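Local atomic coordinates of hypothetic aldehyde deformylating oxygenase (Sulfolobus tokodaii, PDB entry 5V4T), a protein that binds iron in a ferritin-like helical bundle and probably acts as an oxidoreductase of the aldehyde deformylating oxygenase type. Residues A[16-20]-A[68-72]; A[24-28]-A[73-78]; A[97-103]-A[155-161]; A[107-112]-A[148-153]. Numbering follows the deposited sequence.

Contact 1: residues A[16-20]-A[68-72]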
loop_
_atom_site.group_PDB
_atom_site.type_symbol
_atom_site.label_atom_id
_atom_site.label_comp_id
_atom_site.label_asym_id
_atom_site.label_seq_id
_atom_site.Cartn_x
_atom_site.Cartn_y
_atom_site.Cartn_z
ATOM N N ILE A 16 -12.506 7.681 2.140
ATOM C CA ILE A 16 -12.273 6.590 1.208
ATOM C C ILE A 16 -11.399 7.025 0.053
ATOM O O ILE A 16 -10.477 6.321 -0.378
ATOM C CB ILE A 16 -13.618 5.995 0.692
ATOM C CG1 ILE A 16 -14.374 5.337 1.861
ATOM C CG2 ILE A 16 -13.399 5.113 -0.545
ATOM C CD1 ILE A 16 -15.721 4.776 1.516
ATOM N N LYS A 17 -11.686 8.208 -0.504
ATOM C CA LYS A 17 -10.854 8.706 -1.549
ATOM C C LYS A 17 -9.450 8.964 -1.079
ATOM O O LYS A 17 -8.499 8.757 -1.828
ATOM C CB LYS A 17 -11.422 10.015 -2.132
ATOM C CG LYS A 17 -12.621 9.784 -3.013
ATOM C CD LYS A 17 -13.096 11.130 -3.571
ATOM C CE LYS A 17 -12.138 11.649 -4.622
ATOM N NZ LYS A 17 -12.622 12.965 -5.169
ATOM N N TYR A 18 -9.297 9.456 0.141
ATOM C CA TYR A 18 -7.948 9.773 0.644
ATOM C C TYR A 18 -7.078 8.528 0.759
ATOM O O TYR A 18 -5.941 8.482 0.247
ATOM C CB TYR A 18 -8.028 10.427 1.968
ATOM C CG TYR A 18 -6.702 10.715 2.634
ATOM C CD1 TYR A 18 -5.876 11.747 2.166
ATOM C CD2 TYR A 18 -6.224 9.914 3.665
ATOM C CE1 TYR A 18 -4.681 12.017 2.791
ATOM C CE2 TYR A 18 -5.010 10.200 4.298
ATOM C CZ TYR A 18 -4.243 11.263 3.815
ATOM O OH TYR A 18 -3.007 11.552 4.386
ATOM N N LEU A 19 -7.693 7.504 1.313
ATOM C CA LEU A 19 -6.990 6.227 1.444
ATOM C C LEU A 19 -6.762 5.568 0.098
ATOM O O LEU A 19 -5.719 5.005 -0.157
ATOM C CB LEU A 19 -7.712 5.276 2.392
ATOM C CG LEU A 19 -7.626 5.692 3.839
ATOM C CD1 LEU A 19 -8.640 4.874 4.610
ATOM C CD2 LEU A 19 -6.203 5.556 4.405
ATOM N N SER A 20 -7.744 5.603 -0.798
ATOM C CA SER A 20 -7.597 5.040 -2.117
ATOM C C SER A 20 -6.444 5.697 -2.885
ATOM O O SER A 20 -5.727 5.024 -3.637
ATOM C CB SER A 20 -8.879 5.142 -2.933
ATOM O OG SER A 20 -9.909 4.433 -2.286
ATOM N N PHE A 68 -13.095 5.338 -9.737
ATOM C CA PHE A 68 -13.171 6.772 -9.439
ATOM C C PHE A 68 -13.214 7.657 -10.703
ATOM O O PHE A 68 -13.037 8.874 -10.590
ATOM C CB PHE A 68 -12.066 7.189 -8.507
ATOM C CG PHE A 68 -12.256 6.636 -7.113
ATOM C CD1 PHE A 68 -13.275 7.074 -6.300
ATOM C CD2 PHE A 68 -11.432 5.624 -6.641
ATOM C CE1 PHE A 68 -13.459 6.574 -5.015
ATOM C CE2 PHE A 68 -11.601 5.126 -5.329
ATOM C CZ PHE A 68 -12.572 5.606 -4.517
ATOM N N LYS A 69 -13.487 7.045 -11.842
ATOM C CA LYS A 69 -13.774 7.848 -13.088
ATOM C C LYS A 69 -14.642 9.079 -12.777
ATOM O O LYS A 69 -14.370 10.175 -13.242
ATOM C CB LYS A 69 -14.549 6.991 -14.111
ATOM C CG LYS A 69 -13.744 5.983 -14.907
ATOM C CD LYS A 69 -12.467 6.608 -15.422
ATOM C CE LYS A 69 -11.780 5.765 -16.469
ATOM N NZ LYS A 69 -10.429 6.338 -16.625
ATOM N N GLU A 70 -15.705 8.847 -12.006
ATOM C CA GLU A 70 -16.752 9.842 -11.681
ATOM C C GLU A 70 -16.596 10.590 -10.366
ATOM O O GLU A 70 -17.498 11.329 -9.890
ATOM C CB GLU A 70 -18.114 9.174 -11.834
ATOM C CG GLU A 70 -18.273 8.664 -13.271
ATOM C CD GLU A 70 -19.622 8.045 -13.581
ATOM O OE1 GLU A 70 -20.381 7.740 -12.645
ATOM O OE2 GLU A 70 -19.940 7.865 -14.787
ATOM N N ASP A 71 -15.443 10.413 -9.749
ATOM C CA ASP A 71 -15.108 11.158 -8.555
ATOM C C ASP A 71 -13.595 11.043 -8.435
ATOM O O ASP A 71 -13.067 10.392 -7.546
ATOM C CB ASP A 71 -15.868 10.654 -7.353
ATOM C CG ASP A 71 -15.849 11.608 -6.166
ATOM O OD1 ASP A 71 -15.156 12.661 -6.205
ATOM O OD2 ASP A 71 -16.555 11.317 -5.183
ATOM N N PRO A 72 -12.866 11.726 -9.326
ATOM C CA PRO A 72 -11.454 11.376 -9.450
ATOM C C PRO A 72 -10.556 11.716 -8.276
ATOM O O PRO A 72 -10.833 12.594 -7.467
ATOM C CB PRO A 72 -11.006 12.109 -10.733
ATOM C CG PRO A 72 -12.273 12.479 -11.452
ATOM C CD PRO A 72 -13.339 12.605 -10.420
#

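Contact 2: residues A[24-28]-A[73-78]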
loop_
_atom_site.group_PDB
_atom_site.type_symbol
_atom_site.label_atom_id
_atom_site.label_comp_id
_atom_site.label_asym_id
_atom_site.label_seq_id
_atom_site.Cartn_x
_atom_site.Cartn_y
_atom_site.Cartn_z
ATOM N N TYR A 24 -3.427 4.556 -5.406
ATOM C CA TYR A 24 -3.469 5.108 -6.762
ATOM C C TYR A 24 -3.303 6.633 -6.687
ATOM O O TYR A 24 -4.285 7.383 -6.762
ATOM C CB TYR A 24 -4.797 4.692 -7.429
ATOM C CG TYR A 24 -4.881 5.132 -8.876
ATOM C CD1 TYR A 24 -4.004 4.605 -9.820
ATOM C CD2 TYR A 24 -5.787 6.085 -9.279
ATOM C CE1 TYR A 24 -4.046 5.014 -11.141
ATOM C CE2 TYR A 24 -5.829 6.519 -10.614
ATOM C CZ TYR A 24 -4.968 5.969 -11.525
ATOM O OH TYR A 24 -4.999 6.361 -12.852
ATOM N N PRO A 25 -2.047 7.112 -6.508
ATOM C CA PRO A 25 -1.787 8.519 -6.190
ATOM C C PRO A 25 -1.874 9.431 -7.412
ATOM O O PRO A 25 -0.849 9.943 -7.909
ATOM C CB PRO A 25 -0.370 8.479 -5.603
ATOM C CG PRO A 25 0.286 7.310 -6.299
ATOM C CD PRO A 25 -0.824 6.286 -6.348
ATOM N N ALA A 26 -3.086 9.568 -7.922
ATOM C CA ALA A 26 -3.331 10.190 -9.194
ATOM C C ALA A 26 -2.799 11.612 -9.255
ATOM O O ALA A 26 -2.342 11.992 -10.303
ATOM C CB ALA A 26 -4.829 10.186 -9.509
ATOM N N SER A 27 -2.847 12.376 -8.159
ATOM C CA SER A 27 -2.368 13.770 -8.151
ATOM C C SER A 27 -0.862 13.879 -8.422
ATOM O O SER A 27 -0.380 14.928 -8.863
ATOM C CB SER A 27 -2.673 14.453 -6.817
ATOM O OG SER A 27 -1.909 13.873 -5.741
ATOM N N ILE A 28 -0.102 12.831 -8.152
ATOM C CA ILE A 28 1.348 12.924 -8.312
ATOM C C ILE A 28 2.067 11.711 -8.888
ATOM O O ILE A 28 3.292 11.621 -8.770
ATOM C CB ILE A 28 2.037 13.280 -6.992
ATOM C CG1 ILE A 28 1.633 12.289 -5.903
ATOM C CG2 ILE A 28 1.752 14.729 -6.599
ATOM C CD1 ILE A 28 2.559 12.341 -4.717
ATOM N N LEU A 73 -9.473 10.941 -8.166
ATOM C CA LEU A 73 -8.546 11.028 -7.077
ATOM C C LEU A 73 -7.468 12.092 -7.273
ATOM O O LEU A 73 -6.585 12.259 -6.448
ATOM C CB LEU A 73 -7.872 9.653 -6.854
ATOM C CG LEU A 73 -8.815 8.476 -6.499
ATOM C CD1 LEU A 73 -7.996 7.208 -6.216
ATOM C CD2 LEU A 73 -9.685 8.789 -5.307
ATOM N N THR A 74 -7.530 12.769 -8.399
ATOM C CA THR A 74 -6.608 13.897 -8.660
ATOM C C THR A 74 -6.811 15.030 -7.663
ATOM O O THR A 74 -5.926 15.807 -7.430
ATOM C CB THR A 74 -6.797 14.359 -10.101
ATOM O OG1 THR A 74 -8.195 14.482 -10.392
ATOM C CG2 THR A 74 -6.206 13.341 -11.023
ATOM N N THR A 75 -7.958 15.070 -7.006
ATOM C CA THR A 75 -8.213 16.080 -5.971
ATOM C C THR A 75 -7.423 15.807 -4.668
ATOM O O THR A 75 -7.413 16.637 -3.751
ATOM C CB THR A 75 -9.725 16.205 -5.637
ATOM O OG1 THR A 75 -10.174 15.113 -4.802
ATOM C CG2 THR A 75 -10.560 16.267 -6.909
ATOM N N VAL A 76 -6.768 14.653 -4.552
ATOM C CA VAL A 76 -6.225 14.280 -3.278
ATOM C C VAL A 76 -4.748 14.522 -3.202
ATOM O O VAL A 76 -4.010 13.896 -3.952
ATOM C CB VAL A 76 -6.437 12.752 -2.977
ATOM C CG1 VAL A 76 -5.929 12.397 -1.601
ATOM C CG2 VAL A 76 -7.911 12.381 -3.090
ATOM N N ARG A 77 -4.345 15.284 -2.188
ATOM C CA ARG A 77 -2.927 15.532 -1.898
ATOM C C ARG A 77 -2.399 14.415 -0.983
ATOM O O ARG A 77 -2.947 14.186 0.088
ATOM C CB ARG A 77 -2.728 16.900 -1.229
ATOM C CG ARG A 77 -1.304 17.229 -0.799
ATOM C CD ARG A 77 -1.180 18.702 -0.383
ATOM N NE ARG A 77 -1.589 19.599 -1.478
ATOM C CZ ARG A 77 -0.784 20.109 -2.418
ATOM N NH1 ARG A 77 0.520 19.855 -2.423
ATOM N NH2 ARG A 77 -1.297 20.897 -3.361
ATOM N N LEU A 78 -1.324 13.769 -1.412
ATOM C CA LEU A 78 -0.627 12.764 -0.591
ATOM C C LEU A 78 0.254 13.416 0.436
ATOM O O LEU A 78 0.884 14.449 0.156
ATOM C CB LEU A 78 0.197 11.832 -1.461
ATOM C CG LEU A 78 -0.513 10.721 -2.270
ATOM C CD1 LEU A 78 -1.304 9.792 -1.340
ATOM C CD2 LEU A 78 -1.411 11.250 -3.375
HETATM O O HOH W 1 -4.049 11.501 -5.686
HETATM O O HOH W 2 -0.091 14.863 -3.863
#

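Contact 3: residues A[97-103]-A[155-161]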
loop_
_atom_site.group_PDB
_atom_site.type_symbol
_atom_site.label_atom_id
_atom_site.label_comp_id
_atom_site.label_asym_id
_atom_site.label_seq_id
_atom_site.Cartn_x
_atom_site.Cartn_y
_atom_site.Cartn_z
ATOM N N ARG A 97 21.878 -3.593 -3.728
ATOM C CA ARG A 97 21.136 -4.680 -3.063
ATOM C C ARG A 97 19.657 -4.441 -3.347
ATOM O O ARG A 97 18.842 -4.462 -2.414
ATOM C CB ARG A 97 21.375 -4.714 -1.542
ATOM C CG ARG A 97 22.815 -4.959 -1.125
ATOM C CD ARG A 97 22.861 -5.090 0.372
ATOM N NE ARG A 97 22.369 -6.375 0.908
ATOM C CZ ARG A 97 22.756 -6.829 2.103
ATOM N NH1 ARG A 97 23.579 -6.105 2.790
ATOM N NH2 ARG A 97 22.400 -8.022 2.561
ATOM N N TRP A 98 19.300 -4.276 -4.618
ATOM C CA TRP A 98 17.909 -3.941 -4.970
ATOM C C TRP A 98 16.908 -5.010 -4.505
ATOM O O TRP A 98 15.823 -4.640 -4.018
ATOM C CB TRP A 98 17.794 -3.674 -6.452
ATOM C CG TRP A 98 18.046 -4.870 -7.333
ATOM C CD1 TRP A 98 19.194 -5.130 -8.025
ATOM C CD2 TRP A 98 17.088 -5.862 -7.755
ATOM N NE1 TRP A 98 19.018 -6.243 -8.789
ATOM C CE2 TRP A 98 17.750 -6.722 -8.641
ATOM C CE3 TRP A 98 15.748 -6.131 -7.442
ATOM C CZ2 TRP A 98 17.118 -7.815 -9.229
ATOM C CZ3 TRP A 98 15.126 -7.266 -8.014
ATOM C CH2 TRP A 98 15.821 -8.067 -8.895
ATOM N N ARG A 99 17.258 -6.296 -4.534
ATOM C CA ARG A 99 16.285 -7.368 -4.206
ATOM C C ARG A 99 15.901 -7.216 -2.744
ATOM O O ARG A 99 14.719 -7.119 -2.414
ATOM C CB ARG A 99 16.875 -8.765 -4.394
ATOM C CG ARG A 99 16.222 -9.755 -5.328
ATOM C CD ARG A 99 17.175 -10.973 -5.487
ATOM N NE ARG A 99 17.407 -11.487 -6.852
ATOM C CZ ARG A 99 18.360 -11.082 -7.721
ATOM N NH1 ARG A 99 19.249 -10.089 -7.402
ATOM N NH2 ARG A 99 18.399 -11.658 -8.947
ATOM N N GLU A 100 16.878 -7.154 -1.865
ATOM C CA GLU A 100 16.556 -6.986 -0.418
ATOM C C GLU A 100 16.004 -5.593 -0.054
ATOM O O GLU A 100 15.148 -5.458 0.890
ATOM C CB GLU A 100 17.745 -7.374 0.429
ATOM C CG GLU A 100 17.867 -8.885 0.304
ATOM C CD GLU A 100 19.020 -9.512 1.027
ATOM O OE1 GLU A 100 20.067 -8.857 1.246
ATOM O OE2 GLU A 100 18.858 -10.698 1.345
ATOM N N ASN A 101 16.475 -4.558 -0.751
ATOM C CA ASN A 101 15.989 -3.213 -0.472
ATOM C C ASN A 101 14.525 -3.005 -0.855
ATOM O O ASN A 101 13.725 -2.485 -0.067
ATOM C CB ASN A 101 16.870 -2.195 -1.156
ATOM C CG ASN A 101 18.208 -2.020 -0.430
ATOM O OD1 ASN A 101 18.336 -2.461 0.729
ATOM N ND2 ASN A 101 19.216 -1.384 -1.093
ATOM N N ILE A 102 14.171 -3.479 -2.036
ATOM C CA ILE A 102 12.773 -3.476 -2.435
ATOM C C ILE A 102 11.921 -4.412 -1.580
ATOM O O ILE A 102 10.785 -4.053 -1.222
ATOM C CB ILE A 102 12.604 -3.824 -3.914
ATOM C CG1 ILE A 102 13.271 -2.771 -4.750
ATOM C CG2 ILE A 102 11.156 -3.810 -4.268
ATOM C CD1 ILE A 102 13.731 -3.301 -6.088
ATOM N N ALA A 103 12.427 -5.581 -1.268
ATOM C CA ALA A 103 11.628 -6.523 -0.488
ATOM C C ALA A 103 11.283 -5.974 0.886
ATOM O O ALA A 103 10.204 -6.246 1.408
ATOM C CB ALA A 103 12.324 -7.841 -0.363
ATOM N N LEU A 155 12.359 -13.270 -1.312
ATOM C CA LEU A 155 13.401 -12.456 -1.862
ATOM C C LEU A 155 14.507 -12.147 -0.836
ATOM O O LEU A 155 15.587 -11.668 -1.205
ATOM C CB LEU A 155 12.886 -11.120 -2.383
ATOM C CG LEU A 155 11.910 -11.222 -3.569
ATOM C CD1 LEU A 155 11.381 -9.822 -3.917
ATOM C CD2 LEU A 155 12.544 -11.939 -4.756
ATOM N N ILE A 156 14.193 -12.352 0.444
ATOM C CA ILE A 156 15.144 -12.054 1.526
ATOM C C ILE A 156 16.044 -13.235 1.814
ATOM O O ILE A 156 15.566 -14.350 2.132
ATOM C CB ILE A 156 14.363 -11.647 2.785
ATOM C CG1 ILE A 156 13.710 -10.308 2.502
ATOM C CG2 ILE A 156 15.296 -11.522 3.998
ATOM C CD1 ILE A 156 12.546 -9.989 3.423
ATOM N N GLU A 157 17.334 -12.958 1.826
ATOM C CA GLU A 157 18.316 -13.937 2.285
ATOM C C GLU A 157 19.025 -13.506 3.555
ATOM O O GLU A 157 19.225 -14.317 4.464
ATOM C CB GLU A 157 19.388 -14.172 1.227
ATOM C CG GLU A 157 18.902 -14.026 -0.204
ATOM C CD GLU A 157 18.289 -15.289 -0.751
ATOM O OE1 GLU A 157 17.569 -15.986 0.011
ATOM O OE2 GLU A 157 18.539 -15.571 -1.957
ATOM N N ASP A 158 19.476 -12.285 3.556
ATOM C CA ASP A 158 20.177 -11.749 4.744
ATOM C C ASP A 158 19.170 -11.286 5.786
ATOM O O ASP A 158 18.704 -10.152 5.734
ATOM C CB ASP A 158 21.047 -10.610 4.313
ATOM C CG ASP A 158 22.048 -10.115 5.395
ATOM O OD1 ASP A 158 21.829 -10.292 6.599
ATOM O OD2 ASP A 158 23.035 -9.434 4.973
ATOM N N LYS A 159 18.887 -12.166 6.712
ATOM C CA LYS A 159 17.819 -11.951 7.722
ATOM C C LYS A 159 18.114 -10.768 8.584
ATOM O O LYS A 159 17.235 -9.901 8.807
ATOM C CB LYS A 159 17.617 -13.206 8.583
ATOM C CG LYS A 159 17.027 -14.420 7.886
ATOM C CD LYS A 159 16.939 -15.581 8.875
ATOM C CE LYS A 159 16.482 -16.799 8.135
ATOM N NZ LYS A 159 15.921 -17.773 9.083
ATOM N N GLU A 160 19.333 -10.645 9.068
ATOM C CA GLU A 160 19.694 -9.505 9.905
ATOM C C GLU A 160 19.580 -8.162 9.194
ATOM O O GLU A 160 18.987 -7.197 9.730
ATOM C CB GLU A 160 21.116 -9.749 10.460
ATOM C CG GLU A 160 21.640 -8.669 11.371
ATOM C CD GLU A 160 23.109 -8.875 11.784
ATOM O OE1 GLU A 160 23.709 -9.966 11.568
ATOM O OE2 GLU A 160 23.672 -7.915 12.382
ATOM N N TYR A 161 20.054 -8.068 7.927
ATOM C CA TYR A 161 19.922 -6.866 7.199
ATOM C C TYR A 161 18.433 -6.494 6.962
ATOM O O TYR A 161 18.023 -5.331 7.078
ATOM C CB TYR A 161 20.571 -7.046 5.823
ATOM C CG TYR A 161 20.500 -5.842 4.945
ATOM C CD1 TYR A 161 21.363 -4.795 5.054
ATOM C CD2 TYR A 161 19.534 -5.776 3.922
ATOM C CE1 TYR A 161 21.293 -3.679 4.184
ATOM C CE2 TYR A 161 19.461 -4.684 3.073
ATOM C CZ TYR A 161 20.396 -3.665 3.195
ATOM O OH TYR A 161 20.354 -2.570 2.416
HETATM O O HOH W 3 24.466 -7.035 5.423
#

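Contact 4: residues A[107-112]-A[148-153]. With FE (Fe (III) ion), chain C.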
loop_
_atom_site.group_PDB
_atom_site.type_symbol
_atom_site.label_atom_id
_atom_site.label_comp_id
_atom_site.label_asym_id
_atom_site.label_seq_id
_atom_site.Cartn_x
_atom_site.Cartn_y
_atom_site.Cartn_z
ATOM N N HIS A 107 7.699 -4.822 -0.170
ATOM C CA HIS A 107 6.873 -5.923 0.268
ATOM C C HIS A 107 6.555 -5.882 1.756
ATOM O O HIS A 107 5.441 -6.183 2.182
ATOM C CB HIS A 107 7.457 -7.245 -0.156
ATOM C CG HIS A 107 7.666 -7.348 -1.638
ATOM N ND1 HIS A 107 8.636 -6.650 -2.332
ATOM C CD2 HIS A 107 6.963 -8.024 -2.573
ATOM C CE1 HIS A 107 8.551 -6.923 -3.619
ATOM N NE2 HIS A 107 7.547 -7.769 -3.791
ATOM N N MET A 108 7.577 -5.689 2.593
ATOM C CA MET A 108 7.329 -5.741 4.037
ATOM C C MET A 108 6.639 -4.500 4.565
ATOM O O MET A 108 5.624 -4.637 5.197
ATOM C CB MET A 108 8.653 -5.956 4.833
ATOM C CG MET A 108 9.362 -7.259 4.501
ATOM S SD MET A 108 8.458 -8.780 4.864
ATOM C CE MET A 108 7.924 -9.281 3.211
ATOM N N ILE A 109 7.191 -3.322 4.324
ATOM C CA ILE A 109 6.665 -2.120 4.942
ATOM C C ILE A 109 5.417 -1.625 4.175
ATOM O O ILE A 109 4.427 -1.226 4.744
ATOM C CB ILE A 109 7.761 -1.032 5.069
ATOM C CG1 ILE A 109 8.754 -1.350 6.193
ATOM C CG2 ILE A 109 7.194 0.368 5.192
ATOM C CD1 ILE A 109 8.199 -1.186 7.603
ATOM N N THR A 110 5.529 -1.557 2.871
ATOM C CA THR A 110 4.446 -0.921 2.094
ATOM C C THR A 110 3.291 -1.863 1.970
ATOM O O THR A 110 2.159 -1.490 2.300
ATOM C CB THR A 110 4.920 -0.429 0.716
ATOM O OG1 THR A 110 6.039 0.453 0.893
ATOM C CG2 THR A 110 3.843 0.303 -0.026
ATOM N N GLU A 111 3.532 -3.076 1.492
ATOM C CA GLU A 111 2.477 -4.066 1.379
ATOM C C GLU A 111 2.115 -4.686 2.709
ATOM O O GLU A 111 0.936 -4.883 2.983
ATOM C CB GLU A 111 2.840 -5.127 0.339
ATOM C CG GLU A 111 3.136 -4.541 -1.042
ATOM C CD GLU A 111 3.485 -5.600 -2.096
ATOM O OE1 GLU A 111 4.391 -6.406 -1.844
ATOM O OE2 GLU A 111 2.886 -5.643 -3.214
ATOM N N GLY A 112 3.081 -5.021 3.551
ATOM C CA GLY A 112 2.827 -5.829 4.726
ATOM C C GLY A 112 2.498 -5.053 5.971
ATOM O O GLY A 112 2.075 -5.664 6.948
ATOM N N HIS A 148 1.659 -11.250 -2.296
ATOM C CA HIS A 148 2.751 -10.304 -2.510
ATOM C C HIS A 148 3.727 -10.317 -1.328
ATOM O O HIS A 148 4.934 -10.358 -1.481
ATOM C CB HIS A 148 2.280 -8.898 -2.791
ATOM C CG HIS A 148 1.520 -8.770 -4.089
ATOM N ND1 HIS A 148 1.057 -7.575 -4.582
ATOM C CD2 HIS A 148 1.101 -9.730 -4.956
ATOM C CE1 HIS A 148 0.435 -7.788 -5.725
ATOM N NE2 HIS A 148 0.434 -9.087 -5.971
ATOM N N VAL A 149 3.191 -10.250 -0.137
ATOM C CA VAL A 149 4.023 -10.272 1.037
ATOM C C VAL A 149 4.799 -11.569 1.203
ATOM O O VAL A 149 6.007 -11.531 1.484
ATOM C CB VAL A 149 3.133 -9.969 2.275
ATOM C CG1 VAL A 149 3.945 -10.199 3.549
ATOM C CG2 VAL A 149 2.638 -8.555 2.211
ATOM N N SER A 150 4.159 -12.707 0.942
ATOM C CA SER A 150 4.806 -14.042 0.969
ATOM C C SER A 150 5.906 -14.101 -0.040
ATOM O O SER A 150 7.026 -14.559 0.257
ATOM C CB SER A 150 3.823 -15.183 0.645
ATOM O OG SER A 150 2.876 -15.202 1.635
ATOM N N PHE A 151 5.643 -13.548 -1.225
ATOM C CA PHE A 151 6.696 -13.482 -2.232
ATOM C C PHE A 151 7.879 -12.655 -1.765
ATOM O O PHE A 151 9.039 -13.068 -1.930
ATOM C CB PHE A 151 6.137 -12.930 -3.546
ATOM C CG PHE A 151 7.171 -12.768 -4.616
ATOM C CD1 PHE A 151 7.877 -13.851 -5.100
ATOM C CD2 PHE A 151 7.368 -11.549 -5.169
ATOM C CE1 PHE A 151 8.877 -13.642 -6.086
ATOM C CE2 PHE A 151 8.366 -11.329 -6.112
ATOM C CZ PHE A 151 9.104 -12.384 -6.552
ATOM N N GLY A 152 7.614 -11.499 -1.143
ATOM C CA GLY A 152 8.681 -10.679 -0.672
ATOM C C GLY A 152 9.544 -11.422 0.322
ATOM O O GLY A 152 10.776 -11.257 0.298
ATOM N N LEU A 153 8.946 -12.235 1.188
ATOM C CA LEU A 153 9.747 -13.061 2.141
ATOM C C LEU A 153 10.726 -13.927 1.409
ATOM O O LEU A 153 11.834 -14.118 1.845
ATOM C CB LEU A 153 8.846 -13.906 3.053
ATOM C CG LEU A 153 7.969 -13.197 4.043
ATOM C CD1 LEU A 153 7.020 -14.249 4.644
ATOM C CD2 LEU A 153 8.802 -12.522 5.158
HETATM FE FE FE C . 1.072 -5.472 -3.858
HETATM O O HOH W 4 0.851 -3.449 -3.476
#

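Contact 1: residues A[16-20]-A[68-72]
Lys17 gives up more surface here than any other residue of the two segments. Its CA-to-CB bond runs sideways to residues 68-72, but the long aliphatic chain bends so that the ammonium group comes in over them. There NZ forms a salt bridge with Asp71, its hydrogen bond to OD1 measuring 2.8 Å, and donates a second hydrogen bond to the carbonyl O of Pro72 at 2.9 Å. Thr75 is a further partner of this NZ, while the other carboxylate oxygen of Asp71 is held by Trp5. A lysine suits the place because its methylenes can lie against an aromatic ring while its tip carries charge: Lys17 CG is 3.9 Å from Phe68 CE1. The contact ties helix 10-23 of the ferritin-like bundle to the connection that leaves helix 49-67. That connection starts with a type I beta turn from Phe68 to Asp71, closed by Asp71 N to Phe68 O at 3.0 Å, which brings the carboxylate round to the lysine. The CA-to-CB bond of Phe68 points toward the helix; Ile16 CG2 meets its ring edge, 4.1 Å from CZ. Ser20 OG approaches Phe68 CE2 to 3.6 Å, its hydroxyl hydrogen-bonded to Ile16 O at 2.7 Å.

Contact 2: residues A[24-28]-A[73-78]
Two segments without regular secondary structure come unusually close here, the CA atoms of Ser27 and Thr74 lying only 4.3 Å apart, and water takes up much of the polar pairing between them. Ser27 makes the direct hydrogen bond, from OG to Val76 O at 2.8 Å. Water 1 accepts from Ser27 N at 2.9 Å and donates to Leu73 O at 2.8 Å and to Val76 O at 3.0 Å; water 2 donates to Ser27 OG at 2.8 Å and accepts from Leu78 N at 3.0 Å. Serine suits this place, small enough for the close approach and able both to donate and to accept. Before it, Pro25 is the centre of an inverse gamma turn, with Ala26 N bonded to Tyr24 O at 2.7 Å. Apolar groups complete the join: Leu73 CD1 lies at the edge of the Tyr24 ring, 3.9 Å from CD2; the small side chain of Ala26 fits, its CB 3.8 Å from Thr74 CG2; and Leu78 receives Pro25, CD2 to CB 3.7 Å, and Ile28, CB to CD1 4.1 Å. The contact joins the connections that follow helix 10-23 and helix 49-67. With no strand pairing to satisfy the backbone, Ser27 N, Leu73 O, Val76 O and Leu78 N are met by the Ser27 hydroxyl and two waters, so the bound waters are an integral part of the join.

Contact 3: residues A[97-103]-A[155-161]
Arg97, the N-cap residue of helix 98-128, carries its guanidinium across to the start of helix 159-179. It lies flat on Tyr161 in a cation-pi stack, CZ 3.7 Å from the ring centroid and the planes 14° apart, while at its edge NH2 forms a salt bridge with Asp158 OD2 at 2.9 Å. Water 3 links the same pair, accepting from Arg97 NH1 and donating to Asp158 OD2. Arginine suits this place because face and edge can be used at once. The methylenes of Arg99 make a loose packing contact, CG to Leu155 CD2 4.3 Å. Glu100 lies deeper and uses both carboxylate oxygens: OE2 accepts from the successive amides of Glu157 and Asp158, each at 2.8 Å, and OE1 holds Arg97 NH2 at 2.8 Å. Asn101 OD1 then takes the hydroxyl of Tyr161 OH at 2.6 Å. One turn on from Arg99, Ala103 is small enough to let the chain near, its CB 3.9 Å from Leu155 CB and 4.0 Å from Ile156 CG1. Asp158 also N-caps its own helix, OD1 accepting from Tyr161 N at 3.1 Å. The contact thus fixes the turn between helices 132-155 and 159-179 against the beginning of helix 98-128. Arg97, Glu100 and Asp158 form one salt-bridge network, in which a single arginine offsets two carboxylates that are also engaged by backbone amides.

Contact 4: residues A[107-112]-A[148-153]
The two helical segments run antiparallel, at 176°, with axes 9.2 Å apart, and they come nearest where the CA atoms of His107 and Gly152 are 5.2 Å apart. Residues 107-112 include a wider, pi-type turn. Glycine is required by this geometry, since a CB on Gly152 would fall 2.3 Å from His107 CB. Val149 packs as a knob into a hole formed by His107, Met108, Glu111 and Gly112, its CG2 3.7 Å from Gly112 CA. Flexible Met108 fills the neighbouring space, SD 3.8 Å from Leu153 CD2. The His107 ring edge faces His148 O, 3.3 Å from CD2, while its NE2 is hydrogen-bonded to Gln53. Towards the bundle interior both helices supply iron ligands: Glu111 OE2 binds Fe at 1.9 Å and His148 ND1 at 2.2 Å, with water 4 at 2.1 Å. Those two ligand atoms lie 3.0 Å apart because they share the metal. Glu56 accepts from His148 NE2, and Glu57 and Glu145 complete the site. A single iron is bound here, but Glu145 and His148 form the Glu-X-X-His pair characteristic of ferritin-like diiron proteins, whose carboxylate-rich site lies within an antiparallel helical bundle.

The contacts fall into two touching pairs on opposite sides of the chain's centre. Contacts 1 and 2, centres 9 Å apart, share the connection 68-78, and Lys17 NZ lies 3.3 Å from Thr75 OG1, a probable hydrogen bond. Contacts 3 and 4, centres 11 Å apart, both use helix 98-128, whose backbone probably bonds Ala103 O to Met108 N at 2.9 Å. Contact 4 supplies two of the four residues that bind the iron; in contact 3 the side chain of Leu155 comes to about 11 Å of the metal. Contact 2 brings the side chain of Pro25 to about 12 Å from the iron, whereas contact 1 lies away from the site, its centre 25 Å from that of contact 4.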